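Side-chain contacts in putative alpha-L-fucosidase (Bacteroides thetaiotaomicron, PDB 3EYP), which probably removes alpha-L-fucose from glycans by hydrolysis, as a glycoside hydrolase family 29 member with a discoidin-like domain after its catalytic barrel: residues F33-N38 / P298-L303; S257-W262 / S306-H311; N354-G359 / E384-L389; T394-E399 / H421-R426. One frame throughout, in Å; residues are numbered along the deposited sequence.

Contact 1 of 4, residues F33-N38 / P298-L303; sequences FEEYVN and PDRRGL
Phe33 and Arg300 mark the closest backbone approach, with their CA atoms 6.4 Å apart, between two irregular loops, the second of which makes a type I turn from Asp299 to Gly302. The Phe33 ring turns an edge to the carbonyl of Arg300, Phe33 CE1 lying 3.6 Å from Arg300 O, while Arg300 CB comes within 3.8 Å of the same CE1. With CG beside its own backbone N (chi1 -71°) and the chain then straight to NE, Arg300 reaches along the other loop. NE bonds to Thr32 O, and Arg300 NH2 makes a weak bond to Glu34 O at 2.8 Å. Glu35 is exposed and modelled in two conformers; in the one described, Arg300 NH2 also forms a salt bridge to Glu35 OE2 at 2.9 Å, from above the carboxylate plane, and a water links OE2 to Arg300 NH1. Both hold for this conformer alone and are less certain. Behind this, Asp299 braces its turn: Asp299 OD1 accepts from Leu303 N at 2.9 Å, and OD2 takes NE and NH2 of Arg301 side-on. These loops follow the first and last parallel strands of the barrel-type domain, 22-26 and 291-295. Arginine suits the place: its long chain carries several N-H groups to two backbone carbonyls and a carboxylate. NH2 divides its hydrogens between carbonyl and carboxylate, and the ion pair, at the surface, is probably worth less than a buried one.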
# COMPACT_ATOMS: atom_id res chain seq x y z
N PHE A 33 0.47 4.28 -26.41
CA PHE A 33 0.17 4.70 -27.82
C PHE A 33 0.80 3.76 -28.81
O PHE A 33 0.63 3.90 -30.05
CB PHE A 33 0.56 6.14 -28.05
CG PHE A 33 -0.30 7.06 -27.29
CD1 PHE A 33 -1.49 7.47 -27.80
CD2 PHE A 33 -0.02 7.33 -25.95
CE1 PHE A 33 -2.35 8.26 -27.04
CE2 PHE A 33 -0.88 8.10 -25.20
CZ PHE A 33 -2.02 8.53 -25.72
N GLU A 34 1.49 2.78 -28.25
CA GLU A 34 2.03 1.67 -29.05
C GLU A 34 1.06 0.54 -28.99
O GLU A 34 0.17 0.53 -28.16
CB GLU A 34 3.39 1.20 -28.56
CG GLU A 34 4.55 2.19 -28.69
CD GLU A 34 5.90 1.48 -28.78
OE1 GLU A 34 6.54 1.17 -27.75
OE2 GLU A 34 6.33 1.17 -29.91
N GLU A 35 1.26 -0.44 -29.88
CA GLU A 35 0.38 -1.60 -29.94
C GLU A 35 0.92 -2.73 -29.05
O GLU A 35 1.99 -3.28 -29.25
CB GLU A 35 0.16 -2.07 -31.38
CG GLU A 35 -0.26 -0.98 -32.36
CD GLU A 35 -1.51 -0.18 -31.97
OE1 GLU A 35 -2.56 -0.77 -31.62
OE2 GLU A 35 -1.45 1.07 -32.05
N TYR A 36 0.17 -2.96 -28.00
CA TYR A 36 0.45 -4.01 -27.06
C TYR A 36 1.82 -3.95 -26.45
O TYR A 36 2.54 -4.92 -26.49
CB TYR A 36 0.34 -5.35 -27.76
CG TYR A 36 -1.04 -5.79 -28.08
CD1 TYR A 36 -1.96 -5.97 -27.07
CD2 TYR A 36 -1.39 -6.13 -29.38
CE1 TYR A 36 -3.22 -6.41 -27.35
CE2 TYR A 36 -2.65 -6.59 -29.67
CZ TYR A 36 -3.56 -6.73 -28.65
OH TYR A 36 -4.83 -7.17 -28.93
N VAL A 37 2.17 -2.80 -25.90
CA VAL A 37 3.47 -2.60 -25.20
C VAL A 37 3.32 -2.28 -23.73
O VAL A 37 2.62 -1.34 -23.34
CB VAL A 37 4.35 -1.54 -25.93
CG1 VAL A 37 5.60 -1.27 -25.17
CG2 VAL A 37 4.66 -1.98 -27.36
N ASN A 38 4.00 -3.09 -22.92
CA ASN A 38 4.12 -2.84 -21.50
C ASN A 38 5.45 -2.42 -20.99
O ASN A 38 5.59 -1.87 -19.91
CB ASN A 38 3.64 -4.07 -20.71
CG ASN A 38 2.17 -4.33 -20.87
OD1 ASN A 38 1.31 -3.45 -20.65
ND2 ASN A 38 1.85 -5.56 -21.26
N PRO A 298 -4.70 4.67 -17.67
CA PRO A 298 -5.50 5.49 -18.59
C PRO A 298 -5.33 5.03 -20.04
O PRO A 298 -4.28 4.52 -20.45
CB PRO A 298 -4.93 6.88 -18.40
CG PRO A 298 -4.19 6.82 -17.03
CD PRO A 298 -3.67 5.46 -17.01
N ASP A 299 -6.38 5.24 -20.79
CA ASP A 299 -6.41 4.90 -22.19
C ASP A 299 -5.83 5.97 -23.11
O ASP A 299 -5.25 6.94 -22.69
CB ASP A 299 -7.82 4.46 -22.60
CG ASP A 299 -8.75 5.60 -22.82
OD1 ASP A 299 -8.38 6.72 -22.37
OD2 ASP A 299 -9.80 5.37 -23.51
N ARG A 300 -6.03 5.77 -24.39
CA ARG A 300 -5.44 6.67 -25.36
C ARG A 300 -6.19 7.99 -25.37
O ARG A 300 -5.72 8.92 -25.93
CB ARG A 300 -5.43 6.07 -26.76
CG ARG A 300 -4.45 4.95 -26.92
CD ARG A 300 -4.34 4.43 -28.36
NE ARG A 300 -3.31 3.40 -28.39
CZ ARG A 300 -3.15 2.54 -29.37
NH1 ARG A 300 -3.91 2.62 -30.45
NH2 ARG A 300 -2.18 1.62 -29.28
N ARG A 301 -7.40 8.02 -24.83
CA ARG A 301 -8.10 9.29 -24.60
C ARG A 301 -7.52 10.05 -23.45
O ARG A 301 -7.72 11.27 -23.31
CB ARG A 301 -9.60 9.08 -24.37
CG ARG A 301 -10.30 8.65 -25.67
CD ARG A 301 -11.74 8.22 -25.45
NE ARG A 301 -11.83 7.00 -24.65
CZ ARG A 301 -12.98 6.39 -24.35
NH1 ARG A 301 -14.11 6.85 -24.82
NH2 ARG A 301 -12.99 5.30 -23.60
N GLY A 302 -6.82 9.30 -22.61
CA GLY A 302 -6.31 9.82 -21.35
C GLY A 302 -7.32 9.74 -20.21
O GLY A 302 -7.37 10.61 -19.32
N LEU A 303 -8.11 8.69 -20.27
CA LEU A 303 -9.20 8.40 -19.30
C LEU A 303 -9.15 7.04 -18.68
O LEU A 303 -8.68 6.08 -19.30
CB LEU A 303 -10.58 8.51 -19.94
CG LEU A 303 -10.94 9.87 -20.59
CD1 LEU A 303 -12.08 9.56 -21.59
CD2 LEU A 303 -11.29 10.96 -19.59
O HOH W 1 -3.81 2.01 -33.53

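Contact 2 of 4, residues S257-W262 / S306-H311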
# COMPACT_ATOMS: atom_id res chain seq x y z
N SER A 257 -1.89 -4.56 -10.54
CA SER A 257 -2.76 -3.97 -11.52
C SER A 257 -4.21 -4.48 -11.45
O SER A 257 -4.53 -5.64 -11.18
CB SER A 257 -2.21 -4.18 -12.94
OG SER A 257 -2.87 -3.33 -13.87
N ILE A 258 -5.12 -3.56 -11.71
CA ILE A 258 -6.54 -3.93 -11.80
C ILE A 258 -6.82 -4.76 -13.08
O ILE A 258 -7.88 -5.35 -13.23
CB ILE A 258 -7.45 -2.68 -11.77
CG1 ILE A 258 -8.85 -3.01 -11.24
CG2 ILE A 258 -7.55 -1.95 -13.18
CD1 ILE A 258 -9.57 -1.68 -10.81
N ARG A 259 -5.84 -4.80 -13.97
CA ARG A 259 -5.90 -5.57 -15.23
C ARG A 259 -4.73 -6.57 -15.32
O ARG A 259 -3.89 -6.57 -14.45
CB ARG A 259 -5.83 -4.64 -16.44
CG ARG A 259 -7.06 -3.75 -16.60
CD ARG A 259 -6.77 -2.43 -17.38
NE ARG A 259 -8.02 -1.79 -17.69
CZ ARG A 259 -8.60 -1.82 -18.88
NH1 ARG A 259 -8.00 -2.42 -19.89
NH2 ARG A 259 -9.80 -1.25 -19.04
N PRO A 260 -4.71 -7.43 -16.35
CA PRO A 260 -3.58 -8.36 -16.48
C PRO A 260 -2.26 -7.62 -16.73
O PRO A 260 -1.21 -8.04 -16.21
CB PRO A 260 -3.98 -9.23 -17.67
CG PRO A 260 -5.52 -9.25 -17.64
CD PRO A 260 -5.84 -7.80 -17.23
N SER A 261 -2.35 -6.47 -17.39
CA SER A 261 -1.14 -5.69 -17.72
C SER A 261 -1.12 -4.38 -16.94
O SER A 261 -2.13 -3.95 -16.42
CB SER A 261 -1.04 -5.34 -19.23
OG SER A 261 -1.05 -6.45 -20.14
N TRP A 262 0.04 -3.73 -16.95
CA TRP A 262 0.21 -2.45 -16.22
C TRP A 262 -0.22 -1.23 -17.05
O TRP A 262 -0.75 -0.26 -16.54
CB TRP A 262 1.64 -2.23 -15.80
CG TRP A 262 2.03 -3.15 -14.71
CD1 TRP A 262 2.70 -4.32 -14.85
CD2 TRP A 262 1.80 -2.97 -13.31
NE1 TRP A 262 2.92 -4.89 -13.59
CE2 TRP A 262 2.36 -4.08 -12.65
CE3 TRP A 262 1.13 -2.00 -12.55
CZ2 TRP A 262 2.27 -4.25 -11.27
CZ3 TRP A 262 1.10 -2.17 -11.16
CH2 TRP A 262 1.66 -3.27 -10.55
N SER A 306 -14.29 2.77 -17.58
CA SER A 306 -15.48 2.58 -16.74
C SER A 306 -15.48 1.37 -15.85
O SER A 306 -15.82 1.42 -14.68
CB SER A 306 -16.76 2.59 -17.60
OG SER A 306 -16.81 1.64 -18.65
N THR A 307 -15.09 0.25 -16.41
CA THR A 307 -15.11 -0.98 -15.61
C THR A 307 -14.17 -0.86 -14.42
O THR A 307 -14.50 -1.20 -13.28
CB THR A 307 -14.80 -2.20 -16.46
OG1 THR A 307 -15.72 -2.22 -17.53
CG2 THR A 307 -14.93 -3.49 -15.65
N ASP A 308 -13.00 -0.35 -14.69
CA ASP A 308 -11.97 -0.20 -13.67
C ASP A 308 -12.53 0.63 -12.54
O ASP A 308 -12.38 0.33 -11.35
CB ASP A 308 -10.74 0.55 -14.25
CG ASP A 308 -10.15 -0.12 -15.51
OD1 ASP A 308 -10.93 -0.65 -16.30
OD2 ASP A 308 -8.90 -0.08 -15.72
N SER A 309 -13.14 1.72 -12.96
CA SER A 309 -13.73 2.67 -12.02
C SER A 309 -14.88 2.07 -11.19
O SER A 309 -15.01 2.32 -9.95
CB SER A 309 -14.20 3.95 -12.73
OG SER A 309 -13.13 4.73 -13.23
N LEU A 310 -15.69 1.29 -11.88
CA LEU A 310 -16.88 0.64 -11.28
C LEU A 310 -16.47 -0.33 -10.17
O LEU A 310 -16.98 -0.30 -9.06
CB LEU A 310 -17.63 -0.18 -12.34
CG LEU A 310 -18.88 -0.92 -11.84
CD1 LEU A 310 -19.86 0.08 -11.29
CD2 LEU A 310 -19.44 -1.77 -12.97
N HIS A 311 -15.56 -1.23 -10.52
CA HIS A 311 -15.11 -2.26 -9.62
C HIS A 311 -14.45 -1.74 -8.35
O HIS A 311 -14.67 -2.28 -7.30
CB HIS A 311 -14.21 -3.28 -10.35
CG HIS A 311 -14.97 -4.12 -11.34
ND1 HIS A 311 -14.44 -5.23 -11.95
CD2 HIS A 311 -16.22 -3.96 -11.86
CE1 HIS A 311 -15.34 -5.73 -12.79
NE2 HIS A 311 -16.42 -4.97 -12.77
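The guanidinium of Arg259 meets the carboxylate of Asp308 side-on, NE and NH2 each taking one oxygen. Arg259 NE to Asp308 OD2 is 2.8 Å and nearly straight at 163°; Arg259 NH2 to Asp308 OD1 is 3.0 Å. Both oxygens use their syn lone pairs and lie close to the guanidinium plane, although the two planes are twisted by 35° and the side chains cross at about a right angle. Arginine suits the place because its chain, extended from CG to NE, carries a flat pair of donors across to the helix. Ile258 packs next to this pair. Ile258 CG2 comes within 3.4 Å of Asp308 OD2, and Ile258 CD1 lies 3.5 Å from Asp308 O, the chain having turned CG1 anti to the backbone N (chi1 -154°). This branched apolar residue lies against one oxygen of the carboxylate, OD2, and probably helps keep water from the buried pair. Arg259 NH2 also has a second acidic partner, Asp269, so the charge of one arginine is shared by two carboxylates. Asp308 stands in the first turn of helix 306-323, where a negative charge is generally favourable. The contact ties the loop leaving strand 253-257, next to 291-295 in the barrel sheet, to the helix that follows 291-295, and one turn on His311 packs against Val275 and Leu278 of helix 275-283.

Contact 3 of 4, residues N354-G359 / E384-L389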
# COMPACT_ATOMS: atom_id res chain seq x y z
N ASN A 354 -7.45 6.87 18.96
CA ASN A 354 -6.27 6.90 19.84
C ASN A 354 -6.26 5.97 21.06
O ASN A 354 -5.23 5.76 21.68
CB ASN A 354 -6.04 8.31 20.33
CG ASN A 354 -5.72 9.27 19.19
OD1 ASN A 354 -6.25 10.41 19.15
ND2 ASN A 354 -4.86 8.83 18.24
N THR A 355 -7.42 5.44 21.43
CA THR A 355 -7.49 4.56 22.61
C THR A 355 -7.16 3.11 22.26
O THR A 355 -7.26 2.68 21.11
CB THR A 355 -8.86 4.58 23.23
OG1 THR A 355 -9.81 4.19 22.25
CG2 THR A 355 -9.19 6.00 23.70
N TYR A 356 -6.74 2.39 23.28
CA TYR A 356 -6.47 0.96 23.16
C TYR A 356 -6.53 0.21 24.45
O TYR A 356 -6.32 0.77 25.52
CB TYR A 356 -5.10 0.78 22.53
CG TYR A 356 -3.98 1.54 23.16
CD1 TYR A 356 -3.12 0.90 24.05
CD2 TYR A 356 -3.73 2.86 22.87
CE1 TYR A 356 -2.07 1.53 24.60
CE2 TYR A 356 -2.65 3.52 23.44
CZ TYR A 356 -1.85 2.83 24.32
OH TYR A 356 -0.79 3.41 24.93
N PHE A 357 -6.85 -1.08 24.32
CA PHE A 357 -6.58 -2.09 25.36
C PHE A 357 -5.08 -2.33 25.54
O PHE A 357 -4.33 -2.42 24.57
CB PHE A 357 -7.26 -3.41 25.03
CG PHE A 357 -6.80 -4.55 25.90
CD1 PHE A 357 -7.02 -4.51 27.28
CD2 PHE A 357 -6.09 -5.62 25.36
CE1 PHE A 357 -6.57 -5.53 28.07
CE2 PHE A 357 -5.64 -6.61 26.13
CZ PHE A 357 -5.87 -6.59 27.49
N ALA A 358 -4.65 -2.48 26.79
CA ALA A 358 -3.27 -2.93 27.05
C ALA A 358 -3.20 -3.78 28.28
O ALA A 358 -4.03 -3.65 29.20
CB ALA A 358 -2.27 -1.76 27.19
N GLY A 359 -2.18 -4.60 28.26
CA GLY A 359 -1.76 -5.46 29.34
C GLY A 359 -0.70 -4.85 30.22
O GLY A 359 -0.26 -3.72 30.04
N GLU A 384 -6.39 -4.63 15.17
CA GLU A 384 -5.42 -3.53 14.94
C GLU A 384 -4.58 -3.23 16.16
O GLU A 384 -5.07 -2.96 17.24
CB GLU A 384 -6.15 -2.24 14.51
CG GLU A 384 -6.99 -2.41 13.27
CD GLU A 384 -7.87 -1.21 12.96
OE1 GLU A 384 -8.00 -0.28 13.79
OE2 GLU A 384 -8.46 -1.17 11.87
N GLU A 385 -3.28 -3.27 15.94
CA GLU A 385 -2.26 -3.01 16.95
C GLU A 385 -1.87 -1.54 16.97
O GLU A 385 -2.05 -0.79 15.98
CB GLU A 385 -1.02 -3.91 16.67
CG GLU A 385 -0.23 -4.28 17.87
CD GLU A 385 0.76 -5.45 17.59
OE1 GLU A 385 1.04 -5.72 16.39
OE2 GLU A 385 1.24 -6.07 18.58
N VAL A 386 -1.40 -1.12 18.15
CA VAL A 386 -0.85 0.22 18.33
C VAL A 386 0.56 0.21 17.75
O VAL A 386 1.50 -0.07 18.42
CB VAL A 386 -0.84 0.65 19.86
CG1 VAL A 386 -0.27 2.07 20.04
CG2 VAL A 386 -2.26 0.57 20.45
N ILE A 387 0.69 0.55 16.48
CA ILE A 387 1.95 0.30 15.79
C ILE A 387 3.12 1.14 16.18
O ILE A 387 4.27 0.73 16.05
CB ILE A 387 1.77 0.26 14.24
CG1 ILE A 387 1.25 1.59 13.70
CG2 ILE A 387 0.91 -0.91 13.88
CD1 ILE A 387 1.16 1.61 12.12
N GLU A 388 2.84 2.33 16.69
CA GLU A 388 3.88 3.20 17.28
C GLU A 388 4.64 2.46 18.39
O GLU A 388 5.79 2.79 18.72
CB GLU A 388 3.26 4.47 17.86
CG GLU A 388 2.62 5.38 16.85
CD GLU A 388 1.15 5.08 16.59
OE1 GLU A 388 0.63 4.00 17.01
OE2 GLU A 388 0.48 5.94 15.96
N LEU A 389 4.01 1.43 18.94
CA LEU A 389 4.55 0.74 20.11
C LEU A 389 5.22 -0.56 19.71
O LEU A 389 5.76 -1.29 20.53
CB LEU A 389 3.45 0.48 21.15
CG LEU A 389 2.99 1.73 21.92
CD1 LEU A 389 1.98 1.38 23.00
CD2 LEU A 389 4.21 2.48 22.50
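Tyr356 lays one face of its ring over CG2 of Val386. The methyl is placed toward the CB end of the ring: Val386 CG2 is 3.4 Å from Tyr356 CG and 3.5 Å from Tyr356 CB, and 3.7 Å from the ring centroid, 26° off the normal, which makes this a CH-pi contact. Tyrosine CG sits in the crowded position between the backbone N and the carbonyl carbon (chi1 51°), a less common choice that swings the ring across toward the second segment. Val386 answers by keeping CG1 anti to the backbone N, so that CG2 is the branch offered to the ring. A beta-branched residue suits this place, since its short, stiff side chain fixes the methyl against the aromatic face. Both segments belong to the discoidin-type (F5/8 type C) beta-sandwich. Tyr356 lies just before strand 357-358 and Val386 just after strand 380-385; in their common antiparallel sheet strand 447-454 runs between those two strands, and Val386 also rests on its Ala447 and His449. Beyond Val386 the chain turns into a short 3-10 segment, where Leu389 N bonds to Val386 O at 3.0 Å. The turn brings Leu389 CD1 within 3.9 Å of Tyr356 OH, leucine's longer side chain carrying this methyl to the phenol end of the ring. Leu389 also touches Ala447. Tyr356 N is hydrogen-bonded to a glycerol, probably from the crystallisation liquor, and Thr355 O accepts from His449 ND1.

Contact 4 of 4, residues T394-E399 / H421-R426; sequences TKWSVE and HKWIVR
Trp396 NE1 donates to the backbone oxygen of Ala418, so the indole's polar edge is satisfied while its benzene edge goes on into the core of the discoidin-type beta-sandwich. Strand 393-401 lies in one antiparallel sheet and strand 423-432 in the other; the Trp396 and Trp423 CA atoms are 11.2 Å apart, and side chains, not backbone bonds, make the contact between them. Trp396 reaches across because its CG lies between the backbone N and the carbonyl carbon (chi1 59°). Its six-membered ring is set edge-to-face, but offset, against the five-membered ring of Trp423: the planes stand at 75° and the centroids are 5.9 Å apart. The leading carbon is CZ2 of Trp396, 4.0 Å from CD1 of Trp423 and nearly as close to its CG. Trp423, whose own CG is anti to the backbone N (chi1 -152°), presents the face of its five-membered ring, off centre, to this edge. Large flat side chains suit this buried place between facing sheets: Trp396 is long enough to meet Trp423 without any close backbone approach. Trp396 also lies on Ile383 of strand 380-385, beside strand 423-432 in the opposite sheet, and on Ile419. At the start of its strand, Thr394 and Lys395 both face Asp441 in a classic beta bulge. Two residues beyond Trp423, Val425 again points into the core, as alternation in a strand requires, and its CG2 stands 4.2 Å from CH2 of Trp396.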
# COMPACT_ATOMS: atom_id res chain seq x y z
N THR A 394 2.51 -11.78 19.11
CA THR A 394 3.06 -12.69 18.13
C THR A 394 2.34 -13.99 17.97
O THR A 394 2.70 -14.78 17.11
CB THR A 394 4.55 -13.02 18.39
OG1 THR A 394 4.70 -13.62 19.69
CG2 THR A 394 5.43 -11.77 18.28
N LYS A 395 1.31 -14.20 18.77
CA LYS A 395 0.41 -15.33 18.53
C LYS A 395 -0.95 -15.00 19.09
O LYS A 395 -1.04 -14.43 20.18
CB LYS A 395 1.03 -16.60 19.16
CG LYS A 395 0.26 -17.85 18.92
CD LYS A 395 0.98 -19.04 19.57
CE LYS A 395 0.07 -20.27 19.58
NZ LYS A 395 0.60 -21.29 20.58
N TRP A 396 -1.97 -15.26 18.30
CA TRP A 396 -3.35 -14.99 18.68
C TRP A 396 -4.36 -15.88 18.00
O TRP A 396 -4.16 -16.41 16.86
CB TRP A 396 -3.72 -13.51 18.48
CG TRP A 396 -3.57 -13.01 17.06
CD1 TRP A 396 -2.43 -12.63 16.45
CD2 TRP A 396 -4.61 -12.83 16.11
NE1 TRP A 396 -2.69 -12.21 15.16
CE2 TRP A 396 -4.03 -12.35 14.93
CE3 TRP A 396 -5.99 -13.05 16.13
CZ2 TRP A 396 -4.78 -12.07 13.78
CZ3 TRP A 396 -6.72 -12.78 14.99
CH2 TRP A 396 -6.11 -12.29 13.84
N SER A 397 -5.45 -16.08 18.73
CA SER A 397 -6.58 -16.88 18.23
C SER A 397 -7.90 -16.28 18.65
O SER A 397 -7.97 -15.51 19.59
CB SER A 397 -6.54 -18.31 18.73
OG SER A 397 -5.27 -18.87 18.57
N VAL A 398 -8.92 -16.64 17.91
CA VAL A 398 -10.28 -16.26 18.22
C VAL A 398 -11.19 -17.51 18.22
O VAL A 398 -11.10 -18.39 17.37
CB VAL A 398 -10.82 -15.11 17.26
CG1 VAL A 398 -12.24 -14.66 17.66
CG2 VAL A 398 -9.84 -13.88 17.21
N GLU A 399 -12.01 -17.56 19.25
CA GLU A 399 -13.00 -18.60 19.48
C GLU A 399 -14.36 -18.02 19.79
O GLU A 399 -14.55 -16.83 20.02
CB GLU A 399 -12.56 -19.47 20.65
CG GLU A 399 -11.16 -20.01 20.46
CD GLU A 399 -10.58 -20.63 21.72
OE1 GLU A 399 -10.98 -20.20 22.84
OE2 GLU A 399 -9.74 -21.55 21.60
N HIS A 421 -0.62 -3.24 11.78
CA HIS A 421 -1.56 -2.15 11.45
C HIS A 421 -2.96 -2.61 11.40
O HIS A 421 -3.91 -1.96 11.87
CB HIS A 421 -1.17 -1.46 10.09
CG HIS A 421 -2.09 -0.36 9.71
ND1 HIS A 421 -2.91 -0.44 8.61
CD2 HIS A 421 -2.34 0.84 10.29
CE1 HIS A 421 -3.62 0.68 8.51
NE2 HIS A 421 -3.28 1.47 9.51
N LYS A 422 -3.12 -3.74 10.78
CA LYS A 422 -4.45 -4.31 10.55
C LYS A 422 -4.26 -5.75 10.09
O LYS A 422 -3.33 -6.05 9.35
CB LYS A 422 -5.20 -3.54 9.46
CG LYS A 422 -6.68 -3.92 9.34
CD LYS A 422 -7.33 -3.21 8.08
CE LYS A 422 -7.15 -1.77 8.14
NZ LYS A 422 -8.24 -1.05 8.92
N TRP A 423 -5.10 -6.63 10.64
CA TRP A 423 -5.15 -7.99 10.18
C TRP A 423 -6.61 -8.38 10.07
O TRP A 423 -7.38 -8.23 11.03
CB TRP A 423 -4.37 -8.97 11.08
CG TRP A 423 -3.90 -10.11 10.27
CD1 TRP A 423 -4.62 -11.19 9.90
CD2 TRP A 423 -2.65 -10.20 9.62
NE1 TRP A 423 -3.87 -12.02 9.07
CE2 TRP A 423 -2.65 -11.42 8.88
CE3 TRP A 423 -1.53 -9.39 9.57
CZ2 TRP A 423 -1.58 -11.81 8.11
CZ3 TRP A 423 -0.41 -9.84 8.81
CH2 TRP A 423 -0.47 -10.99 8.09
N ILE A 424 -6.99 -8.81 8.87
CA ILE A 424 -8.38 -9.27 8.63
C ILE A 424 -8.39 -10.76 8.47
O ILE A 424 -7.49 -11.34 7.86
CB ILE A 424 -8.95 -8.62 7.33
CG1 ILE A 424 -9.08 -7.08 7.50
CG2 ILE A 424 -10.30 -9.33 6.89
CD1 ILE A 424 -9.33 -6.32 6.19
N VAL A 425 -9.42 -11.38 9.01
CA VAL A 425 -9.63 -12.80 8.77
C VAL A 425 -11.05 -12.99 8.26
O VAL A 425 -11.99 -12.35 8.74
CB VAL A 425 -9.38 -13.66 10.05
CG1 VAL A 425 -9.99 -15.08 9.86
CG2 VAL A 425 -7.87 -13.72 10.32
N ARG A 426 -11.17 -13.77 7.20
CA ARG A 426 -12.45 -14.18 6.69
C ARG A 426 -12.65 -15.66 7.01
O ARG A 426 -11.69 -16.45 7.03
CB ARG A 426 -12.55 -13.97 5.18
CG ARG A 426 -12.50 -12.53 4.72
CD ARG A 426 -12.53 -12.48 3.25
NE ARG A 426 -11.20 -12.82 2.79
CZ ARG A 426 -10.86 -12.88 1.51
NH1 ARG A 426 -11.78 -12.60 0.59
NH2 ARG A 426 -9.60 -13.18 1.18

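The four contacts fall into two pairs, one in each domain. Contacts 1 and 2 lie in the barrel-type domain, centres 13 Å apart, and cross along the chain, since segment 257-262 comes between 33-38 and 298-303; a probable, weak bond from Asn38 ND2 to Ser261 OG joins them. Contacts 3 and 4 follow in series in the beta-sandwich, centres 14 Å apart, with strands 380-385 and 423-432 side by side in one sheet; Glu384 and Lys422 form a salt bridge there. The centres of contacts 1 and 3 are about 45 Å apart. Each contact joins segments of one domain, though segments 384-389 and 421-426 also pack against helices of the barrel domain.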